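Local coordinates for tail spike protein gp49 (Pseudomonas phage LKA1, PDB 4RU4) that forms the trimeric tailspike of the phage and cleaves the O-specific polysaccharide of its Pseudomonas host as a lyase, probably during entry, at residues T43-A48 with D56-Q61; T163-G168 with H332-D337; V246-A249 with D253-I256. All coordinates share one frame; numbering follows the deposited sequence.

Contact 1: T43-A48 with D56-Q61. With EDO (1,2-ethanediol), chain V.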
loop_
_atom_site.group_PDB
_atom_site.type_symbol
_atom_site.label_atom_id
_atom_site.label_comp_id
_atom_site.label_asym_id
_atom_site.label_seq_id
_atom_site.Cartn_x
_atom_site.Cartn_y
_atom_site.Cartn_z
ATOM N N THR B 43 -55.243 1.522 -11.241
ATOM C CA THR B 43 -55.296 2.726 -12.053
ATOM C C THR B 43 -54.135 3.657 -11.692
ATOM O O THR B 43 -53.604 4.354 -12.544
ATOM C CB THR B 43 -56.607 3.447 -11.816
ATOM O OG1 THR B 43 -57.659 2.627 -12.350
ATOM C CG2 THR B 43 -56.605 4.791 -12.504
ATOM N N VAL B 44 -53.742 3.649 -10.424
ATOM C CA VAL B 44 -52.653 4.509 -9.955
ATOM C C VAL B 44 -51.334 3.730 -9.982
ATOM O O VAL B 44 -50.286 4.252 -10.439
ATOM C CB VAL B 44 -52.940 5.049 -8.544
ATOM C CG1 VAL B 44 -51.762 5.902 -8.027
ATOM C CG2 VAL B 44 -54.263 5.855 -8.529
ATOM N N TYR B 45 -51.377 2.481 -9.511
ATOM C CA TYR B 45 -50.179 1.623 -9.466
ATOM C C TYR B 45 -50.412 0.321 -10.253
ATOM O O TYR B 45 -50.858 -0.674 -9.690
ATOM C CB TYR B 45 -49.830 1.255 -8.024
ATOM C CG TYR B 45 -49.711 2.427 -7.075
ATOM C CD1 TYR B 45 -48.633 3.300 -7.154
ATOM C CD2 TYR B 45 -50.651 2.643 -6.078
ATOM C CE1 TYR B 45 -48.509 4.370 -6.289
ATOM C CE2 TYR B 45 -50.521 3.738 -5.191
ATOM C CZ TYR B 45 -49.450 4.583 -5.304
ATOM O OH TYR B 45 -49.292 5.663 -4.436
ATOM N N PRO B 46 -50.120 0.327 -11.557
ATOM C CA PRO B 46 -50.494 -0.821 -12.389
ATOM C C PRO B 46 -49.884 -2.118 -11.901
ATOM O O PRO B 46 -50.495 -3.161 -12.059
ATOM C CB PRO B 46 -49.947 -0.453 -13.764
ATOM C CG PRO B 46 -49.856 1.059 -13.733
ATOM C CD PRO B 46 -49.494 1.413 -12.337
ATOM N N HIS B 47 -48.729 -2.072 -11.256
ATOM C CA HIS B 47 -48.120 -3.337 -10.858
ATOM C C HIS B 47 -48.305 -3.706 -9.375
ATOM O O HIS B 47 -47.659 -4.616 -8.861
ATOM C CB HIS B 47 -46.660 -3.397 -11.336
ATOM C CG HIS B 47 -46.521 -3.252 -12.822
ATOM N ND1 HIS B 47 -47.278 -3.984 -13.714
ATOM C CD2 HIS B 47 -45.747 -2.432 -13.571
ATOM C CE1 HIS B 47 -46.962 -3.636 -14.949
ATOM N NE2 HIS B 47 -46.039 -2.693 -14.890
ATOM N N ALA B 48 -49.224 -3.022 -8.703
ATOM C CA ALA B 48 -49.686 -3.468 -7.395
ATOM C C ALA B 48 -50.326 -4.854 -7.539
ATOM O O ALA B 48 -51.051 -5.115 -8.502
ATOM C CB ALA B 48 -50.717 -2.484 -6.842
ATOM N N ASP B 56 -46.043 2.650 0.464
ATOM C CA ASP B 56 -44.645 3.059 0.277
ATOM C C ASP B 56 -43.982 2.222 -0.802
ATOM O O ASP B 56 -43.207 2.738 -1.610
ATOM C CB ASP B 56 -43.831 2.929 1.571
ATOM C CG ASP B 56 -44.218 3.965 2.630
ATOM O OD1 ASP B 56 -44.682 5.068 2.265
ATOM O OD2 ASP B 56 -44.057 3.658 3.832
ATOM N N TRP B 57 -44.280 0.925 -0.812
ATOM C CA TRP B 57 -43.703 0.069 -1.841
ATOM C C TRP B 57 -44.247 0.444 -3.223
ATOM O O TRP B 57 -43.480 0.619 -4.194
ATOM C CB TRP B 57 -43.955 -1.424 -1.562
ATOM C CG TRP B 57 -43.613 -2.221 -2.818
ATOM C CD1 TRP B 57 -42.370 -2.657 -3.204
ATOM C CD2 TRP B 57 -44.517 -2.607 -3.864
ATOM N NE1 TRP B 57 -42.447 -3.310 -4.410
ATOM C CE2 TRP B 57 -43.753 -3.286 -4.843
ATOM C CE3 TRP B 57 -45.891 -2.448 -4.063
ATOM C CZ2 TRP B 57 -44.318 -3.792 -5.990
ATOM C CZ3 TRP B 57 -46.465 -2.965 -5.215
ATOM C CH2 TRP B 57 -45.678 -3.633 -6.159
ATOM N N ALA B 58 -45.567 0.549 -3.318
ATOM C CA ALA B 58 -46.203 0.919 -4.581
ATOM C C ALA B 58 -45.627 2.246 -5.115
ATOM O O ALA B 58 -45.293 2.363 -6.298
ATOM C CB ALA B 58 -47.752 0.992 -4.418
ATOM N N ALA B 59 -45.474 3.230 -4.233
ATOM C CA ALA B 59 -44.923 4.527 -4.630
ATOM C C ALA B 59 -43.456 4.449 -5.088
ATOM O O ALA B 59 -43.074 5.049 -6.103
ATOM C CB ALA B 59 -45.087 5.567 -3.487
ATOM N N LEU B 60 -42.636 3.719 -4.336
ATOM C CA LEU B 60 -41.216 3.614 -4.653
ATOM C C LEU B 60 -41.037 2.843 -5.933
ATOM O O LEU B 60 -40.261 3.238 -6.788
ATOM C CB LEU B 60 -40.471 2.886 -3.543
ATOM C CG LEU B 60 -39.915 3.760 -2.435
ATOM C CD1 LEU B 60 -39.571 2.871 -1.246
ATOM C CD2 LEU B 60 -38.683 4.487 -2.959
ATOM N N GLN B 61 -41.773 1.743 -6.072
ATOM C CA GLN B 61 -41.693 0.954 -7.310
ATOM C C GLN B 61 -42.135 1.772 -8.514
ATOM O O GLN B 61 -41.507 1.699 -9.584
ATOM C CB GLN B 61 -42.501 -0.361 -7.224
ATOM C CG GLN B 61 -42.306 -1.254 -8.454
ATOM C CD GLN B 61 -40.866 -1.762 -8.561
ATOM O OE1 GLN B 61 -40.391 -2.496 -7.693
ATOM N NE2 GLN B 61 -40.166 -1.351 -9.612
HETATM C C1 EDO V . -45.803 0.421 -8.597
HETATM O O1 EDO V . -46.454 -0.301 -7.570
HETATM C C2 EDO V . -45.879 -0.450 -9.833
HETATM O O2 EDO V . -47.036 -0.072 -10.569
#

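Contact 2: T163-G168 with H332-D337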
loop_
_atom_site.group_PDB
_atom_site.type_symbol
_atom_site.label_atom_id
_atom_site.label_comp_id
_atom_site.label_asym_id
_atom_site.label_seq_id
_atom_site.Cartn_x
_atom_site.Cartn_y
_atom_site.Cartn_z
ATOM N N THR B 163 -17.980 -27.925 -9.222
ATOM C CA THR B 163 -18.765 -27.950 -10.445
ATOM C C THR B 163 -18.929 -26.575 -11.084
ATOM O O THR B 163 -18.727 -26.395 -12.293
ATOM C CB THR B 163 -20.206 -28.469 -10.112
ATOM O OG1 THR B 163 -20.125 -29.795 -9.583
ATOM C CG2 THR B 163 -21.111 -28.461 -11.335
ATOM N N SER B 164 -19.318 -25.616 -10.258
ATOM C CA SER B 164 -19.701 -24.289 -10.721
ATOM C C SER B 164 -18.498 -23.404 -11.080
ATOM O O SER B 164 -18.669 -22.264 -11.514
ATOM C CB SER B 164 -20.544 -23.590 -9.650
ATOM O OG SER B 164 -19.757 -23.403 -8.469
ATOM N N TYR B 165 -17.283 -23.908 -10.874
ATOM C CA TYR B 165 -16.098 -23.105 -11.203
ATOM C C TYR B 165 -15.796 -23.228 -12.697
ATOM O O TYR B 165 -14.860 -23.914 -13.111
ATOM C CB TYR B 165 -14.880 -23.519 -10.355
ATOM C CG TYR B 165 -15.011 -23.220 -8.871
ATOM C CD1 TYR B 165 -16.031 -22.408 -8.376
ATOM C CD2 TYR B 165 -14.085 -23.739 -7.965
ATOM C CE1 TYR B 165 -16.140 -22.134 -7.009
ATOM C CE2 TYR B 165 -14.170 -23.456 -6.619
ATOM C CZ TYR B 165 -15.196 -22.674 -6.143
ATOM O OH TYR B 165 -15.240 -22.427 -4.790
ATOM N N ARG B 166 -16.615 -22.561 -13.499
ATOM C CA ARG B 166 -16.529 -22.653 -14.939
ATOM C C ARG B 166 -15.595 -21.575 -15.506
ATOM O O ARG B 166 -15.387 -20.533 -14.882
ATOM C CB ARG B 166 -17.933 -22.535 -15.540
ATOM C CG ARG B 166 -18.870 -23.674 -15.074
ATOM C CD ARG B 166 -20.082 -23.851 -16.005
ATOM N NE ARG B 166 -20.934 -24.924 -15.496
ATOM C CZ ARG B 166 -22.129 -24.725 -14.940
ATOM N NH1 ARG B 166 -22.636 -23.497 -14.878
ATOM N NH2 ARG B 166 -22.833 -25.754 -14.477
ATOM N N ALA B 167 -15.064 -21.836 -16.694
ATOM C CA ALA B 167 -14.090 -20.967 -17.348
ATOM C C ALA B 167 -14.769 -19.854 -18.122
ATOM O O ALA B 167 -15.926 -19.967 -18.514
ATOM C CB ALA B 167 -13.192 -21.787 -18.304
ATOM N N GLY B 168 -14.026 -18.779 -18.351
ATOM C CA GLY B 168 -14.465 -17.693 -19.218
ATOM C C GLY B 168 -13.935 -16.395 -18.629
ATOM O O GLY B 168 -13.163 -16.427 -17.672
ATOM N N HIS B 332 -13.338 -17.479 -2.955
ATOM C CA HIS B 332 -13.521 -18.902 -3.311
ATOM C C HIS B 332 -12.533 -19.363 -4.403
ATOM O O HIS B 332 -11.811 -18.550 -5.008
ATOM C CB HIS B 332 -14.969 -19.174 -3.764
ATOM C CG HIS B 332 -15.924 -19.353 -2.632
ATOM N ND1 HIS B 332 -15.992 -18.467 -1.576
ATOM C CD2 HIS B 332 -16.854 -20.308 -2.389
ATOM C CE1 HIS B 332 -16.917 -18.879 -0.723
ATOM N NE2 HIS B 332 -17.464 -19.983 -1.199
ATOM N N GLY B 333 -12.472 -20.672 -4.640
ATOM C CA GLY B 333 -11.496 -21.206 -5.584
ATOM C C GLY B 333 -11.652 -20.838 -7.045
ATOM O O GLY B 333 -10.851 -21.282 -7.882
ATOM N N ASN B 334 -12.688 -20.072 -7.395
ATOM C CA ASN B 334 -12.732 -19.564 -8.763
ATOM C C ASN B 334 -12.233 -18.124 -8.906
ATOM O O ASN B 334 -12.661 -17.408 -9.811
ATOM C CB ASN B 334 -14.141 -19.711 -9.370
ATOM C CG ASN B 334 -15.149 -18.754 -8.734
ATOM O OD1 ASN B 334 -15.032 -18.411 -7.565
ATOM N ND2 ASN B 334 -16.142 -18.321 -9.515
ATOM N N ALA B 335 -11.346 -17.690 -8.004
ATOM C CA ALA B 335 -10.790 -16.345 -8.048
ATOM C C ALA B 335 -9.437 -16.410 -8.737
ATOM O O ALA B 335 -8.691 -17.354 -8.521
ATOM C CB ALA B 335 -10.625 -15.767 -6.617
ATOM N N GLU B 336 -9.120 -15.422 -9.570
ATOM C CA GLU B 336 -7.757 -15.285 -10.106
ATOM C C GLU B 336 -7.346 -13.828 -10.130
ATOM O O GLU B 336 -8.116 -12.999 -10.619
ATOM C CB GLU B 336 -7.646 -15.869 -11.514
ATOM C CG GLU B 336 -6.360 -15.475 -12.235
ATOM C CD GLU B 336 -6.126 -16.220 -13.548
ATOM O OE1 GLU B 336 -7.085 -16.719 -14.162
ATOM O OE2 GLU B 336 -4.957 -16.301 -13.971
ATOM N N ASP B 337 -6.153 -13.501 -9.615
ATOM C CA ASP B 337 -5.642 -12.142 -9.765
ATOM C C ASP B 337 -6.547 -11.196 -8.985
ATOM O O ASP B 337 -7.057 -10.214 -9.512
ATOM C CB ASP B 337 -5.568 -11.717 -11.252
ATOM C CG ASP B 337 -4.822 -10.399 -11.455
ATOM O OD1 ASP B 337 -4.013 -10.016 -10.579
ATOM O OD2 ASP B 337 -5.040 -9.740 -12.497
HETATM O O HOH W 1 -16.412 -19.701 -12.292
#

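Contact 3: V246-A249 with D253-I256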
loop_
_atom_site.group_PDB
_atom_site.type_symbol
_atom_site.label_atom_id
_atom_site.label_comp_id
_atom_site.label_asym_id
_atom_site.label_seq_id
_atom_site.Cartn_x
_atom_site.Cartn_y
_atom_site.Cartn_z
ATOM N N VAL B 246 -24.871 -7.248 0.309
ATOM C CA VAL B 246 -24.793 -6.739 -1.062
ATOM C C VAL B 246 -24.248 -7.875 -1.924
ATOM O O VAL B 246 -23.234 -8.475 -1.583
ATOM C CB VAL B 246 -23.836 -5.526 -1.167
ATOM C CG1 VAL B 246 -23.736 -5.021 -2.598
ATOM C CG2 VAL B 246 -24.329 -4.392 -0.266
ATOM N N TYR B 247 -24.926 -8.163 -3.025
ATOM C CA TYR B 247 -24.502 -9.233 -3.915
ATOM C C TYR B 247 -24.386 -8.675 -5.315
ATOM O O TYR B 247 -25.388 -8.292 -5.903
ATOM C CB TYR B 247 -25.537 -10.364 -3.885
ATOM C CG TYR B 247 -25.141 -11.664 -4.573
ATOM C CD1 TYR B 247 -24.202 -11.697 -5.595
ATOM C CD2 TYR B 247 -25.710 -12.862 -4.180
ATOM C CE1 TYR B 247 -23.842 -12.897 -6.221
ATOM C CE2 TYR B 247 -25.361 -14.061 -4.786
ATOM C CZ TYR B 247 -24.427 -14.068 -5.810
ATOM O OH TYR B 247 -24.089 -15.266 -6.412
ATOM N N PHE B 248 -23.159 -8.647 -5.843
ATOM C CA PHE B 248 -22.918 -8.332 -7.237
ATOM C C PHE B 248 -22.728 -9.657 -7.988
ATOM O O PHE B 248 -21.858 -10.460 -7.623
ATOM C CB PHE B 248 -21.649 -7.484 -7.411
ATOM C CG PHE B 248 -21.753 -6.082 -6.843
ATOM C CD1 PHE B 248 -22.521 -5.122 -7.464
ATOM C CD2 PHE B 248 -21.028 -5.729 -5.719
ATOM C CE1 PHE B 248 -22.617 -3.818 -6.953
ATOM C CE2 PHE B 248 -21.092 -4.419 -5.191
ATOM C CZ PHE B 248 -21.878 -3.463 -5.821
ATOM N N ALA B 249 -23.529 -9.883 -9.031
ATOM C CA ALA B 249 -23.458 -11.141 -9.786
ATOM C C ALA B 249 -23.178 -10.799 -11.246
ATOM O O ALA B 249 -23.929 -10.032 -11.850
ATOM C CB ALA B 249 -24.766 -11.926 -9.666
ATOM N N ASP B 253 -16.713 -4.288 -13.358
ATOM C CA ASP B 253 -16.350 -3.023 -12.707
ATOM C C ASP B 253 -17.420 -2.556 -11.699
ATOM O O ASP B 253 -17.747 -1.363 -11.621
ATOM C CB ASP B 253 -16.061 -1.927 -13.758
ATOM C CG ASP B 253 -15.680 -0.577 -13.123
ATOM O OD1 ASP B 253 -14.900 -0.594 -12.159
ATOM O OD2 ASP B 253 -16.177 0.493 -13.576
ATOM N N ALA B 254 -17.979 -3.492 -10.938
ATOM C CA ALA B 254 -18.865 -3.110 -9.841
ATOM C C ALA B 254 -18.019 -2.446 -8.762
ATOM O O ALA B 254 -17.001 -2.997 -8.353
ATOM C CB ALA B 254 -19.556 -4.332 -9.272
ATOM N N LYS B 255 -18.437 -1.271 -8.283
ATOM C CA LYS B 255 -17.721 -0.646 -7.172
ATOM C C LYS B 255 -18.676 -0.308 -6.029
ATOM O O LYS B 255 -19.682 0.373 -6.246
ATOM C CB LYS B 255 -16.995 0.617 -7.631
ATOM C CG LYS B 255 -15.767 0.348 -8.522
ATOM C CD LYS B 255 -14.962 1.624 -8.776
ATOM C CE LYS B 255 -13.655 1.296 -9.478
ATOM N NZ LYS B 255 -13.653 1.802 -10.855
ATOM N N ILE B 256 -18.350 -0.768 -4.821
ATOM C CA ILE B 256 -19.054 -0.304 -3.630
ATOM C C ILE B 256 -18.065 0.468 -2.770
ATOM O O ILE B 256 -16.975 -0.038 -2.466
ATOM C CB ILE B 256 -19.703 -1.419 -2.826
ATOM C CG1 ILE B 256 -20.330 -0.847 -1.534
ATOM C CG2 ILE B 256 -18.697 -2.546 -2.461
ATOM C CD1 ILE B 256 -21.397 -1.775 -0.942
#

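Contact 1: T43-A48 with D56-Q61
Y45 lays one face of its ring on the methyl of A58. Its CB lies 3.7 Å from O1 of a bound ethanediol. CG is the first ring atom in contact, 3.6 Å from A58 CB. That methyl stands over the ring centre, 11° off the normal, a clear CH-pi contact. V44 CG1 covers the opposite face, so the ring is held between two aliphatic groups. CD1 and CE1 lie along the A58 carbonyl, with A58 O 3.6 Å from CD1. CE1 also comes near A59 N. The OH at the tip lies near the A59 methyl and is hydrogen-bonded to F20 O. The ring gets there with CG anti to the carbonyl carbon (chi1 -52°).

W57 makes the second touch. With CG anti to its backbone N (chi1 167°), its indole swings toward the turn 45-48. The indole edge meets that turn: CH2 is 3.5 Å from H47 O and CZ3 is near A48 CA. Its NE1 bonds to G82 O. The ethanediol, probably from the crystallisation liquor, sits between the segments. H47 N donates to its O2 at 2.7 Å.

No direct hydrogen bond joins the two segments. The turn after helix 38-44 is therefore held on helix 55-65 by apolar and CH-pi packing and by the indole edge against the H47 carbonyl, with the polar ends of Y45 and W57 tied to other parts of the chain.

Contact 2: T163-G168 with H332-D337
The ring of Y165 overlaps the backbone and CB of N334 in the turn 332-335. The N of N334 stands over the ring centre, 3.7 Å above the plane. N334 CB lies over the same face, nearer Y165 CG and CD1, and is 3.4 Å from Y165 CD1. This is a CH-pi contact, 28° off the ring normal. The amide of N334 lies nearly parallel to the ring, the planes 9° apart. It is above the same face but displaced past the CD1-CE1 side, with N334 CG 3.8 Å from Y165 CD1. The chi1 of 70° puts it there, with CG between the backbone N and the carbonyl carbon of N334.

Further out, Y165 CE2 packs 3.6 Å from G333 CA, where glycine has no side chain. At the tip, Y165 OH is 3.4 Å from H332 CB and reaches the edge of the imidazole. E376 OE1 is hydrogen-bonded to both Y165 OH and G333 N, and joins the two segments from outside. ND1 of H332 bonds to D330.

Water 1 makes a second bridge. It donates to R166 O at 2.9 Å and accepts from N334 ND2 at 3.1 Å. ND2 also bonds to G298 O.

The loop before strand 168-177 is thus joined to the pectin lyase-like part by ring packing, one water and a shared carboxylate. Y165 OH and N334 ND2 both have partners, and the shared E376 carboxylate holds the OH end of the ring beside G333 N.

Contact 3: V246-A249 with D253-I256
The F248 ring carries the methyl of A254 on one face, 3.6 Å above its plane and offset toward the rim. The methyl is 18° off the ring normal, a CH-pi contact, and its nearest ring atom is CD1. At the edge, near the ring plane, CE2 meets I256 CB and CG2, both at 4.1 Å. F275 brings a second ring against F248, the planes about 25° apart.

V246 and I256 reach toward each other tip to tip, with V246 CG2 4.0 Å from I256 CD1. V233 of strand 232-234 touches both F248 and I256. K255 points away from strand 247-249. Its NZ forms a salt bridge with D253, on the syn lone pair of OD1, while D253 OD2 pairs with R232.

The two strands run nearly antiparallel, at 170°, but share no hydrogen bond. Their axes are 9.1 Å apart, and each pairs in parallel with strands of neighbouring turns, 221-226 and 274-276 for one, 232-234 and 281-284 for the other. Two facing parallel sheets with apolar side chains packed between them are typical of the right-handed beta-helix of the pectin lyase-like fold.

The three contacts join different parts of one long chain. Contact 1 packs the turn after helix 38-44 on helix 55-65 near the N-terminal end, its centre 42 Å from that of the chain. Contact 3 lies in the beta-helix interior, and contact 2 attaches the 163-168 loop to a later part of the beta-helix. Contacts 2 and 3 are neighbours: centres 17 Å apart, nearest atoms about 9 Å. Both segments of contact 3 fall in sequence between those of contact 2. Contact 1 lies farther off, its centre 27 Å from contact 3 and 40 Å from contact 2. None touches another, and all lie away from the calcium site of G368 and D394.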